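Hypothetical protein (Exiguobacterium sibiricum, PDB 2HKV) is of unknown function but belongs to the DinB superfamily of helical-bundle proteins and binds a nickel ion through three histidines. Local coordinates at residues V75-P79 with E80-D84. Residues are numbered along the deposited sequence; the frame is centred on the assembly and turned at random.
Sequences VPVLP and EQLVD
L78 and Q81 close a type I beta turn with P79 and E80 at its corners: Q81 N donates to L78 O at 2.8 Å, lying above the carbonyl plane of L78, while one residue further on L82 N gives a weak bond to P79 O. The Q81 side chain adds a second bond. With CG set beside its own backbone N (chi1 -57°) and the chain extended beyond it, the amide carbonyl swings back so that OE1 accepts from L78 N at 3.0 Å, the donor tilted from the plane of that carbonyl. L78 and Q81 thus hold each other in both directions, backbone to backbone and side chain to backbone. It illustrates how a loop can be turned into a helix start: the turn leads from the loop after the short helix 66-73 into helix 82-98, one of the long helices of a four-helix bundle as in DinB proteins. E80 bends at chi2 (-95°) and runs alongside L78, OE1 coming within 3.6 Å of L78 CB. A water takes the N-H of V83 at 3.0 Å and donates weakly to E80 O. On the inner side, V77 CG1 meets L82 CD2 at 3.6 Å, two branched side chains crossing at a slant, and CD1 of L82 lies 4.0 Å from P79 CA. L82 continues inward against I24 of helix 4-26 and A47, V48 and A51 of helix 43-61; an alanine here would probably leave V77 CG1 without its apolar partner and open a gap between the turn and those two helices. Y44, at the start of helix 43-61, hydrogen-bonds V77 O through its hydroxyl and also touches P79.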
ATOM      1  N   VAL A  75       1.556  -1.967 -24.945  1.00 42.12           N
ATOM      2  CA  VAL A  75       0.309  -2.570 -25.427  1.00 41.98           C
ATOM      3  C   VAL A  75      -0.856  -1.753 -24.832  1.00 39.16           C
ATOM      4  O   VAL A  75      -0.942  -1.577 -23.626  1.00 37.04           O
ATOM      5  CB  VAL A  75       0.223  -4.101 -25.163  1.00 43.50           C
ATOM      6  CG1 VAL A  75      -1.180  -4.617 -25.447  1.00 43.48           C
ATOM      7  CG2 VAL A  75       1.200  -4.839 -26.090  1.00 37.93           C
ATOM      8  N   PRO A  76      -1.697  -1.164 -25.693  1.00 38.58           N
ATOM      9  CA  PRO A  76      -2.720  -0.256 -25.187  1.00 38.99           C
ATOM     10  C   PRO A  76      -3.832  -0.956 -24.390  1.00 38.98           C
ATOM     11  O   PRO A  76      -4.314  -1.998 -24.785  1.00 38.80           O
ATOM     12  CB  PRO A  76      -3.292   0.385 -26.454  1.00 39.17           C
ATOM     13  CG  PRO A  76      -2.939  -0.530 -27.555  1.00 42.36           C
ATOM     14  CD  PRO A  76      -1.728  -1.288 -27.160  1.00 37.34           C
ATOM     15  N   VAL A  77      -4.209  -0.372 -23.265  1.00 39.85           N
ATOM     16  CA  VAL A  77      -5.353  -0.865 -22.510  1.00 40.36           C
ATOM     17  C   VAL A  77      -6.402   0.213 -22.556  1.00 41.95           C
ATOM     18  O   VAL A  77      -6.288   1.227 -21.889  1.00 42.30           O
ATOM     19  CB  VAL A  77      -5.010  -1.219 -21.079  1.00 38.82           C
ATOM     20  CG1 VAL A  77      -6.216  -1.853 -20.422  1.00 35.15           C
ATOM     21  CG2 VAL A  77      -3.861  -2.190 -21.033  1.00 32.25           C
ATOM     22  N   LEU A  78      -7.413   0.002 -23.388  1.00 42.09           N
ATOM     23  CA  LEU A  78      -8.484   0.971 -23.529  1.00 43.72           C
ATOM     24  C   LEU A  78      -9.396   0.939 -22.299  1.00 42.89           C
ATOM     25  O   LEU A  78      -9.490  -0.095 -21.628  1.00 41.15           O
ATOM     26  CB  LEU A  78      -9.269   0.693 -24.810  1.00 45.22           C
ATOM     27  CG  LEU A  78      -8.467   0.788 -26.108  1.00 46.54           C
ATOM     28  CD1 LEU A  78      -9.340   0.310 -27.275  1.00 47.95           C
ATOM     29  CD2 LEU A  78      -7.957   2.222 -26.333  1.00 41.30           C
ATOM     30  N   PRO A  79     -10.048   2.069 -21.975  1.00 41.56           N
ATOM     31  CA  PRO A  79     -10.851   2.144 -20.757  1.00 43.80           C
ATOM     32  C   PRO A  79     -11.832   0.983 -20.546  1.00 44.80           C
ATOM     33  O   PRO A  79     -12.023   0.531 -19.412  1.00 44.65           O
ATOM     34  CB  PRO A  79     -11.597   3.459 -20.932  1.00 44.23           C
ATOM     35  CG  PRO A  79     -10.677   4.285 -21.746  1.00 43.02           C
ATOM     36  CD  PRO A  79     -10.057   3.342 -22.705  1.00 43.26           C
ATOM     37  N   GLU A  80     -12.418   0.484 -21.625  1.00 43.26           N
ATOM     38  CA  GLU A  80     -13.387  -0.613 -21.550  1.00 44.69           C
ATOM     39  C   GLU A  80     -12.749  -1.988 -21.312  1.00 43.46           C
ATOM     40  O   GLU A  80     -13.444  -2.936 -20.974  1.00 42.56           O
ATOM     41  CB  GLU A  80     -14.279  -0.632 -22.809  1.00 46.03           C
ATOM     42  CG  GLU A  80     -13.531  -0.850 -24.133  1.00 51.76           C
ATOM     43  CD  GLU A  80     -13.161   0.453 -24.884  1.00 61.71           C
ATOM     44  OE1 GLU A  80     -12.785   1.477 -24.242  1.00 60.84           O
ATOM     45  OE2 GLU A  80     -13.230   0.428 -26.140  1.00 58.62           O
ATOM     46  N   GLN A  81     -11.435  -2.108 -21.486  1.00 44.66           N
ATOM     47  CA  GLN A  81     -10.742  -3.379 -21.218  1.00 44.68           C
ATOM     48  C   GLN A  81     -10.025  -3.418 -19.859  1.00 43.79           C
ATOM     49  O   GLN A  81      -9.406  -4.413 -19.516  1.00 43.00           O
ATOM     50  CB  GLN A  81      -9.717  -3.647 -22.300  1.00 43.82           C
ATOM     51  CG  GLN A  81     -10.292  -3.688 -23.698  1.00 47.56           C
ATOM     52  CD  GLN A  81      -9.273  -3.308 -24.769  1.00 49.86           C
ATOM     53  OE1 GLN A  81      -8.282  -2.601 -24.508  1.00 47.77           O
ATOM     54  NE2 GLN A  81      -9.526  -3.765 -25.997  1.00 59.13           N
ATOM     55  N   LEU A  82     -10.118  -2.335 -19.096  1.00 43.24           N
ATOM     56  CA  LEU A  82      -9.342  -2.193 -17.857  1.00 41.15           C
ATOM     57  C   LEU A  82      -9.638  -3.278 -16.869  1.00 38.96           C
ATOM     58  O   LEU A  82      -8.710  -3.870 -16.315  1.00 39.63           O
ATOM     59  CB  LEU A  82      -9.537  -0.808 -17.222  1.00 36.03           C
ATOM     60  CG  LEU A  82      -8.655   0.273 -17.834  1.00 39.04           C
ATOM     61  CD1 LEU A  82      -9.033   1.614 -17.277  1.00 37.69           C
ATOM     62  CD2 LEU A  82      -7.192  -0.037 -17.532  1.00 40.37           C
ATOM     63  N   VAL A  83     -10.910  -3.561 -16.618  1.00 42.19           N
ATOM     64  CA  VAL A  83     -11.230  -4.615 -15.650  1.00 39.77           C
ATOM     65  C   VAL A  83     -10.708  -5.949 -16.149  1.00 40.15           C
ATOM     66  O   VAL A  83     -10.101  -6.705 -15.385  1.00 41.14           O
ATOM     67  CB  VAL A  83     -12.729  -4.695 -15.313  1.00 41.70           C
ATOM     68  CG1 VAL A  83     -13.021  -5.963 -14.481  1.00 41.26           C
ATOM     69  CG2 VAL A  83     -13.146  -3.455 -14.557  1.00 46.44           C
ATOM     70  N   ASP A  84     -10.954  -6.250 -17.418  1.00 41.05           N
ATOM     71  CA  ASP A  84     -10.485  -7.493 -18.026  1.00 40.96           C
ATOM     72  C   ASP A  84      -8.994  -7.629 -17.850  1.00 37.58           C
ATOM     73  O   ASP A  84      -8.502  -8.719 -17.580  1.00 33.78           O
ATOM     74  CB  ASP A  84     -10.808  -7.538 -19.519  1.00 42.60           C
ATOM     75  CG  ASP A  84     -12.282  -7.827 -19.804  1.00 56.71           C
ATOM     76  OD1 ASP A  84     -13.033  -8.161 -18.845  1.00 72.04           O
ATOM     77  OD2 ASP A  84     -12.685  -7.729 -20.996  1.00 64.36           O
TER
HETATM   78  O   HOH W   1     -13.198  -2.408 -18.160  1.00 64.71           O